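Local coordinates for putative lipoprotein (Parabacteroides distasonis, PDB 4FVS) that is of unknown function but, as a putative exported lipoprotein related to the LolA and LolB lipoprotein carriers, probably binds a lipid, at residues C161-Y166 with Y184-P189; T180-E185 with E197-N202. All coordinates share one frame; numbering follows the deposited sequence.

Contact 1. Residues C161-Y166 with Y184-P189; sequences CAKVKY and YEWYSP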
ATOM      1  N   CYS A 161     -11.843  -9.672   1.003  1.00 59.73           N
ATOM      2  CA  CYS A 161     -10.825  -8.805   1.576  1.00 55.56           C
ATOM      3  C   CYS A 161     -10.965  -8.645   3.065  1.00 61.76           C
ATOM      4  O   CYS A 161     -11.991  -8.962   3.655  1.00 67.48           O
ATOM      5  CB  CYS A 161     -10.896  -7.431   0.916  1.00 53.08           C
ATOM      6  SG  CYS A 161     -10.771  -7.457  -0.876  1.00 56.80           S
ATOM      7  N   ALA A 162      -9.927  -8.064   3.637  1.00 53.10           N
ATOM      8  CA  ALA A 162      -9.808  -7.564   4.974  1.00 51.37           C
ATOM      9  C   ALA A 162      -9.752  -6.069   4.859  1.00 51.45           C
ATOM     10  O   ALA A 162      -9.028  -5.561   4.000  1.00 48.24           O
ATOM     11  CB  ALA A 162      -8.557  -8.120   5.625  1.00 51.48           C
ATOM     12  N   LYS A 163     -10.590  -5.369   5.619  1.00 49.01           N
ATOM     13  CA  LYS A 163     -10.650  -3.913   5.619  1.00 47.58           C
ATOM     14  C   LYS A 163     -10.044  -3.446   6.902  1.00 50.53           C
ATOM     15  O   LYS A 163     -10.469  -3.835   7.998  1.00 51.37           O
ATOM     16  CB  LYS A 163     -12.090  -3.384   5.420  1.00 52.71           C
ATOM     17  CG  LYS A 163     -12.186  -1.869   5.207  1.00 52.11           C
ATOM     18  CD  LYS A 163     -13.550  -1.352   5.568  1.00 56.47           C
ATOM     19  CE  LYS A 163     -13.643   0.108   5.264  1.00 53.47           C
ATOM     20  NZ  LYS A 163     -15.057   0.568   5.153  1.00 54.47           N
ATOM     21  N   VAL A 164      -9.004  -2.641   6.747  1.00 46.88           N
ATOM     22  CA  VAL A 164      -8.163  -2.088   7.811  1.00 45.97           C
ATOM     23  C   VAL A 164      -8.082  -0.571   7.675  1.00 48.60           C
ATOM     24  O   VAL A 164      -7.941  -0.057   6.562  1.00 48.94           O
ATOM     25  CB  VAL A 164      -6.754  -2.750   7.751  1.00 49.13           C
ATOM     26  CG1 VAL A 164      -5.727  -1.962   8.543  1.00 48.71           C
ATOM     27  CG2 VAL A 164      -6.794  -4.195   8.241  1.00 50.24           C
ATOM     28  N   LYS A 165      -8.218   0.132   8.800  1.00 45.70           N
ATOM     29  CA  LYS A 165      -8.130   1.592   8.904  1.00 45.89           C
ATOM     30  C   LYS A 165      -6.776   1.966   9.489  1.00 49.46           C
ATOM     31  O   LYS A 165      -6.230   1.203  10.284  1.00 49.38           O
ATOM     32  CB  LYS A 165      -9.286   2.153   9.783  1.00 50.13           C
ATOM     33  CG  LYS A 165      -9.288   3.675   9.971  1.00 57.49           C
ATOM     34  CD  LYS A 165     -10.429   4.136  10.869  1.00 70.62           C
ATOM     35  CE  LYS A 165     -10.294   5.568  11.340  1.00 77.16           C
ATOM     36  NZ  LYS A 165     -11.514   6.017  12.059  1.00 83.18           N
ATOM     37  N   TYR A 166      -6.241   3.132   9.114  1.00 45.39           N
ATOM     38  CA  TYR A 166      -4.982   3.681   9.655  1.00 43.49           C
ATOM     39  C   TYR A 166      -5.133   5.194   9.769  1.00 47.65           C
ATOM     40  O   TYR A 166      -5.909   5.774   9.018  1.00 47.77           O
ATOM     41  CB  TYR A 166      -3.759   3.304   8.780  1.00 42.38           C
ATOM     42  CG  TYR A 166      -3.790   3.945   7.398  1.00 44.28           C
ATOM     43  CD1 TYR A 166      -3.336   5.257   7.200  1.00 46.41           C
ATOM     44  CD2 TYR A 166      -4.330   3.272   6.302  1.00 44.03           C
ATOM     45  CE1 TYR A 166      -3.479   5.899   5.965  1.00 45.33           C
ATOM     46  CE2 TYR A 166      -4.451   3.896   5.051  1.00 43.60           C
ATOM     47  CZ  TYR A 166      -4.034   5.214   4.892  1.00 48.87           C
ATOM     48  OH  TYR A 166      -4.182   5.857   3.685  1.00 46.20           O
ATOM     49  N   TYR A 184      -8.418   3.780   4.513  1.00 41.41           N
ATOM     50  CA  TYR A 184      -8.796   2.373   4.549  1.00 41.66           C
ATOM     51  C   TYR A 184      -8.060   1.614   3.471  1.00 44.06           C
ATOM     52  O   TYR A 184      -7.653   2.185   2.441  1.00 41.68           O
ATOM     53  CB  TYR A 184     -10.307   2.174   4.378  1.00 45.59           C
ATOM     54  CG  TYR A 184     -11.167   2.875   5.399  1.00 52.23           C
ATOM     55  CD1 TYR A 184     -11.253   2.412   6.706  1.00 55.90           C
ATOM     56  CD2 TYR A 184     -11.973   3.946   5.040  1.00 55.76           C
ATOM     57  CE1 TYR A 184     -12.077   3.036   7.649  1.00 59.77           C
ATOM     58  CE2 TYR A 184     -12.813   4.570   5.972  1.00 58.96           C
ATOM     59  CZ  TYR A 184     -12.860   4.114   7.277  1.00 66.49           C
ATOM     60  OH  TYR A 184     -13.697   4.718   8.194  1.00 72.41           O
ATOM     61  N   GLU A 185      -7.889   0.318   3.710  1.00 40.33           N
ATOM     62  CA  GLU A 185      -7.290  -0.584   2.747  1.00 39.45           C
ATOM     63  C   GLU A 185      -8.070  -1.878   2.724  1.00 44.46           C
ATOM     64  O   GLU A 185      -8.492  -2.357   3.768  1.00 44.99           O
ATOM     65  CB  GLU A 185      -5.805  -0.845   3.075  1.00 40.00           C
ATOM     66  CG  GLU A 185      -4.880   0.329   2.794  1.00 52.85           C
ATOM     67  CD  GLU A 185      -3.393   0.117   3.005  1.00 66.87           C
ATOM     68  OE1 GLU A 185      -3.026  -0.725   3.856  1.00 56.56           O
ATOM     69  OE2 GLU A 185      -2.598   0.858   2.383  1.00 57.29           O
ATOM     70  N   TRP A 186      -8.286  -2.422   1.538  1.00 44.01           N
ATOM     71  CA  TRP A 186      -8.891  -3.732   1.313  1.00 46.79           C
ATOM     72  C   TRP A 186      -7.844  -4.588   0.678  1.00 50.37           C
ATOM     73  O   TRP A 186      -7.385  -4.280  -0.426  1.00 49.57           O
ATOM     74  CB  TRP A 186     -10.144  -3.669   0.438  1.00 48.14           C
ATOM     75  CG  TRP A 186     -11.359  -3.095   1.079  1.00 51.20           C
ATOM     76  CD1 TRP A 186     -12.414  -3.782   1.600  1.00 56.49           C
ATOM     77  CD2 TRP A 186     -11.700  -1.709   1.164  1.00 51.01           C
ATOM     78  NE1 TRP A 186     -13.398  -2.907   2.000  1.00 57.27           N
ATOM     79  CE2 TRP A 186     -12.979  -1.627   1.758  1.00 57.42           C
ATOM     80  CE3 TRP A 186     -11.035  -0.520   0.820  1.00 50.40           C
ATOM     81  CZ2 TRP A 186     -13.606  -0.410   2.005  1.00 57.43           C
ATOM     82  CZ3 TRP A 186     -11.650   0.688   1.079  1.00 52.18           C
ATOM     83  CH2 TRP A 186     -12.915   0.738   1.670  1.00 55.37           C
ATOM     84  N   TYR A 187      -7.418  -5.627   1.367  1.00 46.11           N
ATOM     85  CA  TYR A 187      -6.387  -6.487   0.816  1.00 44.03           C
ATOM     86  C   TYR A 187      -6.859  -7.937   0.811  1.00 52.09           C
ATOM     87  O   TYR A 187      -7.524  -8.393   1.742  1.00 51.64           O
ATOM     88  CB  TYR A 187      -5.074  -6.315   1.567  1.00 41.85           C
ATOM     89  CG  TYR A 187      -5.106  -6.618   3.047  1.00 40.05           C
ATOM     90  CD1 TYR A 187      -4.756  -7.872   3.524  1.00 42.79           C
ATOM     91  CD2 TYR A 187      -5.323  -5.610   3.979  1.00 39.68           C
ATOM     92  CE1 TYR A 187      -4.721  -8.148   4.892  1.00 42.65           C
ATOM     93  CE2 TYR A 187      -5.238  -5.862   5.354  1.00 41.18           C
ATOM     94  CZ  TYR A 187      -4.971  -7.144   5.804  1.00 45.77           C
ATOM     95  OH  TYR A 187      -4.904  -7.431   7.142  1.00 44.41           O
ATOM     96  N   SER A 188      -6.541  -8.644  -0.263  1.00 52.11           N
ATOM     97  CA  SER A 188      -6.978 -10.018  -0.462  1.00 55.06           C
ATOM     98  C   SER A 188      -5.782 -10.979  -0.604  1.00 59.58           C
ATOM     99  O   SER A 188      -4.727 -10.567  -1.113  1.00 58.66           O
ATOM    100  CB  SER A 188      -7.846 -10.082  -1.710  1.00 61.19           C
ATOM    101  OG  SER A 188      -8.578 -11.296  -1.800  1.00 72.16           O
ATOM    102  N   PRO A 189      -5.937 -12.272  -0.230  1.00 57.31           N
ATOM    103  CA  PRO A 189      -4.825 -13.218  -0.401  1.00 58.34           C
ATOM    104  C   PRO A 189      -4.377 -13.371  -1.852  1.00 64.99           C
ATOM    105  O   PRO A 189      -5.214 -13.397  -2.761  1.00 66.26           O
ATOM    106  CB  PRO A 189      -5.417 -14.532   0.096  1.00 62.40           C
ATOM    107  CG  PRO A 189      -6.501 -14.139   1.015  1.00 65.96           C
ATOM    108  CD  PRO A 189      -7.102 -12.945   0.385  1.00 60.16           C
TER
HETATM  109  O   HOH W   1      -5.242   4.011   2.068  1.00 30.70           O

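Contact 2. Residues T180-E185 with E197-N202; sequences TGYGYE and EQYDKN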
ATOM      1  N   THR A 180      -3.143  16.026   9.131  1.00 60.43           N
ATOM      2  CA  THR A 180      -3.670  14.733   9.546  1.00 59.73           C
ATOM      3  C   THR A 180      -4.842  14.285   8.671  1.00 63.15           C
ATOM      4  O   THR A 180      -5.543  15.093   8.052  1.00 66.77           O
ATOM      5  CB  THR A 180      -4.107  14.738  11.007  1.00 70.54           C
ATOM      6  OG1 THR A 180      -5.173  15.674  11.174  1.00 77.47           O
ATOM      7  CG2 THR A 180      -2.966  15.020  11.948  1.00 66.36           C
ATOM      8  N   GLY A 181      -5.040  12.983   8.667  1.00 54.69           N
ATOM      9  CA  GLY A 181      -6.111  12.311   7.963  1.00 53.03           C
ATOM     10  C   GLY A 181      -6.129  10.849   8.345  1.00 53.31           C
ATOM     11  O   GLY A 181      -5.533  10.446   9.342  1.00 51.86           O
ATOM     12  N   TYR A 182      -6.809  10.046   7.549  1.00 48.78           N
ATOM     13  CA  TYR A 182      -6.912   8.614   7.759  1.00 46.46           C
ATOM     14  C   TYR A 182      -7.213   7.964   6.433  1.00 48.85           C
ATOM     15  O   TYR A 182      -7.394   8.650   5.423  1.00 47.46           O
ATOM     16  CB  TYR A 182      -7.956   8.248   8.844  1.00 47.53           C
ATOM     17  CG  TYR A 182      -9.390   8.556   8.508  1.00 50.85           C
ATOM     18  CD1 TYR A 182      -9.946   9.787   8.815  1.00 54.01           C
ATOM     19  CD2 TYR A 182     -10.222   7.582   7.969  1.00 52.89           C
ATOM     20  CE1 TYR A 182     -11.279  10.066   8.536  1.00 56.70           C
ATOM     21  CE2 TYR A 182     -11.562   7.845   7.695  1.00 55.92           C
ATOM     22  CZ  TYR A 182     -12.086   9.087   7.983  1.00 63.05           C
ATOM     23  OH  TYR A 182     -13.398   9.340   7.689  1.00 67.57           O
ATOM     24  N   GLY A 183      -7.255   6.647   6.444  1.00 45.83           N
ATOM     25  CA  GLY A 183      -7.560   5.877   5.256  1.00 44.61           C
ATOM     26  C   GLY A 183      -7.914   4.447   5.539  1.00 45.81           C
ATOM     27  O   GLY A 183      -7.738   3.962   6.656  1.00 45.88           O
ATOM     28  N   TYR A 184      -8.418   3.780   4.513  1.00 41.41           N
ATOM     29  CA  TYR A 184      -8.796   2.373   4.549  1.00 41.66           C
ATOM     30  C   TYR A 184      -8.060   1.614   3.471  1.00 44.06           C
ATOM     31  O   TYR A 184      -7.653   2.185   2.441  1.00 41.68           O
ATOM     32  CB  TYR A 184     -10.307   2.174   4.378  1.00 45.59           C
ATOM     33  CG  TYR A 184     -11.167   2.875   5.399  1.00 52.23           C
ATOM     34  CD1 TYR A 184     -11.253   2.412   6.706  1.00 55.90           C
ATOM     35  CD2 TYR A 184     -11.973   3.946   5.040  1.00 55.76           C
ATOM     36  CE1 TYR A 184     -12.077   3.036   7.649  1.00 59.77           C
ATOM     37  CE2 TYR A 184     -12.813   4.570   5.972  1.00 58.96           C
ATOM     38  CZ  TYR A 184     -12.860   4.114   7.277  1.00 66.49           C
ATOM     39  OH  TYR A 184     -13.697   4.718   8.194  1.00 72.41           O
ATOM     40  N   GLU A 185      -7.889   0.318   3.710  1.00 40.33           N
ATOM     41  CA  GLU A 185      -7.290  -0.584   2.747  1.00 39.45           C
ATOM     42  C   GLU A 185      -8.070  -1.878   2.724  1.00 44.46           C
ATOM     43  O   GLU A 185      -8.492  -2.357   3.768  1.00 44.99           O
ATOM     44  CB  GLU A 185      -5.805  -0.845   3.075  1.00 40.00           C
ATOM     45  CG  GLU A 185      -4.880   0.329   2.794  1.00 52.85           C
ATOM     46  CD  GLU A 185      -3.393   0.117   3.005  1.00 66.87           C
ATOM     47  OE1 GLU A 185      -3.026  -0.725   3.856  1.00 56.56           O
ATOM     48  OE2 GLU A 185      -2.598   0.858   2.383  1.00 57.29           O
ATOM     49  N   GLU A 197      -8.928   3.837   0.209  1.00 46.00           N
ATOM     50  CA  GLU A 197      -9.616   5.123   0.329  1.00 45.51           C
ATOM     51  C   GLU A 197      -8.842   6.032   1.248  1.00 48.51           C
ATOM     52  O   GLU A 197      -8.280   5.557   2.240  1.00 48.31           O
ATOM     53  CB  GLU A 197     -11.025   4.949   0.842  1.00 49.02           C
ATOM     54  CG  GLU A 197     -11.952   4.321  -0.172  1.00 59.56           C
ATOM     55  CD  GLU A 197     -13.353   4.057   0.332  1.00 69.20           C
ATOM     56  OE1 GLU A 197     -13.662   4.444   1.484  1.00 63.99           O
ATOM     57  OE2 GLU A 197     -14.127   3.420  -0.417  1.00 59.80           O
ATOM     58  N   GLN A 198      -8.761   7.329   0.918  1.00 44.12           N
ATOM     59  CA  GLN A 198      -8.017   8.300   1.734  1.00 42.39           C
ATOM     60  C   GLN A 198      -8.918   9.489   2.079  1.00 47.07           C
ATOM     61  O   GLN A 198      -9.522  10.081   1.188  1.00 47.54           O
ATOM     62  CB  GLN A 198      -6.728   8.774   1.037  1.00 41.54           C
ATOM     63  CG  GLN A 198      -5.722   7.668   0.685  1.00 27.12           C
ATOM     64  CD  GLN A 198      -6.091   6.918  -0.564  1.00 47.90           C
ATOM     65  OE1 GLN A 198      -6.451   7.506  -1.578  1.00 50.73           O
ATOM     66  NE2 GLN A 198      -6.004   5.601  -0.527  1.00 37.22           N
ATOM     67  N   TYR A 199      -8.998   9.823   3.379  1.00 42.42           N
ATOM     68  CA  TYR A 199      -9.835  10.882   3.946  1.00 43.19           C
ATOM     69  C   TYR A 199      -9.039  11.938   4.691  1.00 49.11           C
ATOM     70  O   TYR A 199      -7.967  11.636   5.228  1.00 48.55           O
ATOM     71  CB  TYR A 199     -10.822  10.263   4.932  1.00 44.89           C
ATOM     72  CG  TYR A 199     -11.813   9.320   4.290  1.00 46.38           C
ATOM     73  CD1 TYR A 199     -11.504   7.974   4.091  1.00 46.14           C
ATOM     74  CD2 TYR A 199     -13.084   9.757   3.928  1.00 49.11           C
ATOM     75  CE1 TYR A 199     -12.412   7.103   3.498  1.00 46.83           C
ATOM     76  CE2 TYR A 199     -13.995   8.898   3.317  1.00 51.33           C
ATOM     77  CZ  TYR A 199     -13.652   7.573   3.100  1.00 58.36           C
ATOM     78  OH  TYR A 199     -14.544   6.724   2.502  1.00 65.04           O
ATOM     79  N   ASP A 200      -9.568  13.170   4.748  1.00 47.61           N
ATOM     80  CA  ASP A 200      -8.960  14.283   5.480  1.00 48.86           C
ATOM     81  C   ASP A 200      -9.468  14.257   6.930  1.00 56.03           C
ATOM     82  O   ASP A 200     -10.292  13.387   7.265  1.00 55.54           O
ATOM     83  CB  ASP A 200      -9.238  15.641   4.785  1.00 52.76           C
ATOM     84  CG  ASP A 200     -10.661  16.170   4.783  1.00 68.07           C
ATOM     85  OD1 ASP A 200     -11.523  15.582   5.481  1.00 72.57           O
ATOM     86  OD2 ASP A 200     -10.900  17.211   4.143  1.00 69.26           O
ATOM     87  N   LYS A 201      -8.993  15.202   7.786  1.00 55.51           N
ATOM     88  CA  LYS A 201      -9.377  15.249   9.210  1.00 58.36           C
ATOM     89  C   LYS A 201     -10.901  15.443   9.389  1.00 67.00           C
ATOM     90  O   LYS A 201     -11.416  15.056  10.426  1.00 68.04           O
ATOM     91  CB  LYS A 201      -8.604  16.347   9.979  1.00 62.09           C
ATOM     92  CG  LYS A 201      -8.811  17.782   9.476  1.00 71.87           C
ATOM     93  CD  LYS A 201      -8.120  18.835  10.323  1.00 70.64           C
ATOM     94  CE  LYS A 201      -8.222  20.184   9.650  1.00 86.85           C
ATOM     95  NZ  LYS A 201      -7.579  21.267  10.434  1.00106.23           N
ATOM     96  N   ASN A 202     -11.608  15.996   8.359  1.00 65.69           N
ATOM     97  CA  ASN A 202     -13.048  16.271   8.376  1.00 68.03           C
ATOM     98  C   ASN A 202     -13.872  15.151   7.724  1.00 71.30           C
ATOM     99  O   ASN A 202     -15.031  15.367   7.400  1.00 72.86           O
ATOM    100  CB  ASN A 202     -13.333  17.593   7.676  1.00 67.93           C
ATOM    101  CG  ASN A 202     -12.717  18.788   8.351  1.00 91.47           C
ATOM    102  OD1 ASN A 202     -12.084  19.613   7.690  1.00 90.58           O
ATOM    103  ND2 ASN A 202     -12.864  18.908   9.676  1.00 81.64           N
TER

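Contact 1. Residues C161-Y166 with Y184-P189
Lys163 runs alongside Trp186, its methylenes over one face of the indole, and ends over a face of Tyr184. Its CB lies 3.7 Å from Trp186 NE1. With CG anti to the backbone N (chi1 -171°), the chain turns onto the indole, and CG sits over the five-membered ring, 3.8 Å from its centroid. CD continues to Trp186 CZ2, and CE touches both aromatics, 3.6 Å from Tyr184 CD1. NZ ends 4.4 Å from the centroid of the Tyr184 ring, almost on its normal, in a cation-pi contact. Lysine suits this place because its methylenes cover the indole while its ammonium reaches a pi face; Trp186 NE1 itself is hydrogen-bonded to Glu150 OE2 on strand 132-154. Beneath these side chains the strands form an antiparallel beta hairpin, in a chain whose family is consistent with a LolA/LolB-like fold. Ala162 with Tyr187 and Val164 with Glu185 are its hydrogen-bonded pairs, the Val164 N to Glu185 O bond measuring 3.0 Å. Ala162, Val164, Glu185 and Tyr187 occupy the other face. There the Ala162 methyl is small enough to lie under the Tyr187 ring, its CB 3.7 Å from CZ, while Val164 CG2 meets the ring's edge. Tyr187 OH is hydrogen-bonded to Pro106 O. At the far end, a water in the plane of the Tyr166 ring is hydrogen-bonded to Tyr166 OH and probably also to Tyr184 O.

Contact 2. Residues T180-E185 with E197-N202
Tyr182 lays its ring over Tyr199 CB, which stands 3.6 Å from the ring centroid in a CH-pi contact. The two phenol rings are nearly parallel, at 8°, but slid apart with little overlap. Tyr199 CE1 also approaches Tyr184 CD2, at 3.5 Å, completing an aromatic cluster of three tyrosines on one face. Tyr182 CG lies between the backbone N and the carbonyl carbon (chi1 66°), which swings the ring toward the neighbouring strand, and its OH is hydrogen-bonded to Asn203 OD1. Antiparallel pairing fixes this register: Tyr182 and Tyr199 exchange two backbone hydrogen bonds, as do Tyr184 and Glu197. Between those pairs Gly183 faces Gln198 in a non-hydrogen-bonded pair, their CA atoms 4.3 Å apart. An alanine in place of Tyr182 would probably open a gap beside Tyr199 CB and leave Asn203 OD1 without its hydroxyl partner. Farther out, Tyr199 OH donates to Glu197 OE1 from above the carboxylate plane, while Glu197 OE2 forms a salt bridge with Arg195. Tyrosine thus supplies both a flat hydrocarbon surface for packing and a hydroxyl for polar partners, and the carboxylate shared by Tyr199 and Arg195 is likely to stay ionised and to limit movement of the Tyr199 hydroxyl.

Overall arrangement
Going from the N terminus, the chain passes through the earlier strands, the last of them 132-154, before it runs along strand 157-171, turns, and returns on strand 179-188; contact 1 closes that loop, with 17 residues between its segments. After a second turn, strand 192-200 comes back along the other edge of strand 179-188, and contact 2 closes this shorter loop of 11 residues. The loops overlap along the shared middle strand, where Tyr184 and Glu185 belong to both contacts, and neither encloses the other. Together they make three consecutive antiparallel strands. The contacts touch directly where Tyr166 N lies 3.0 Å from Gly183 O, a probable hydrogen bond. Contact 1 is buried and flanked by strand 132-154; contact 2 lies nearer the surface, beside strand 205-214.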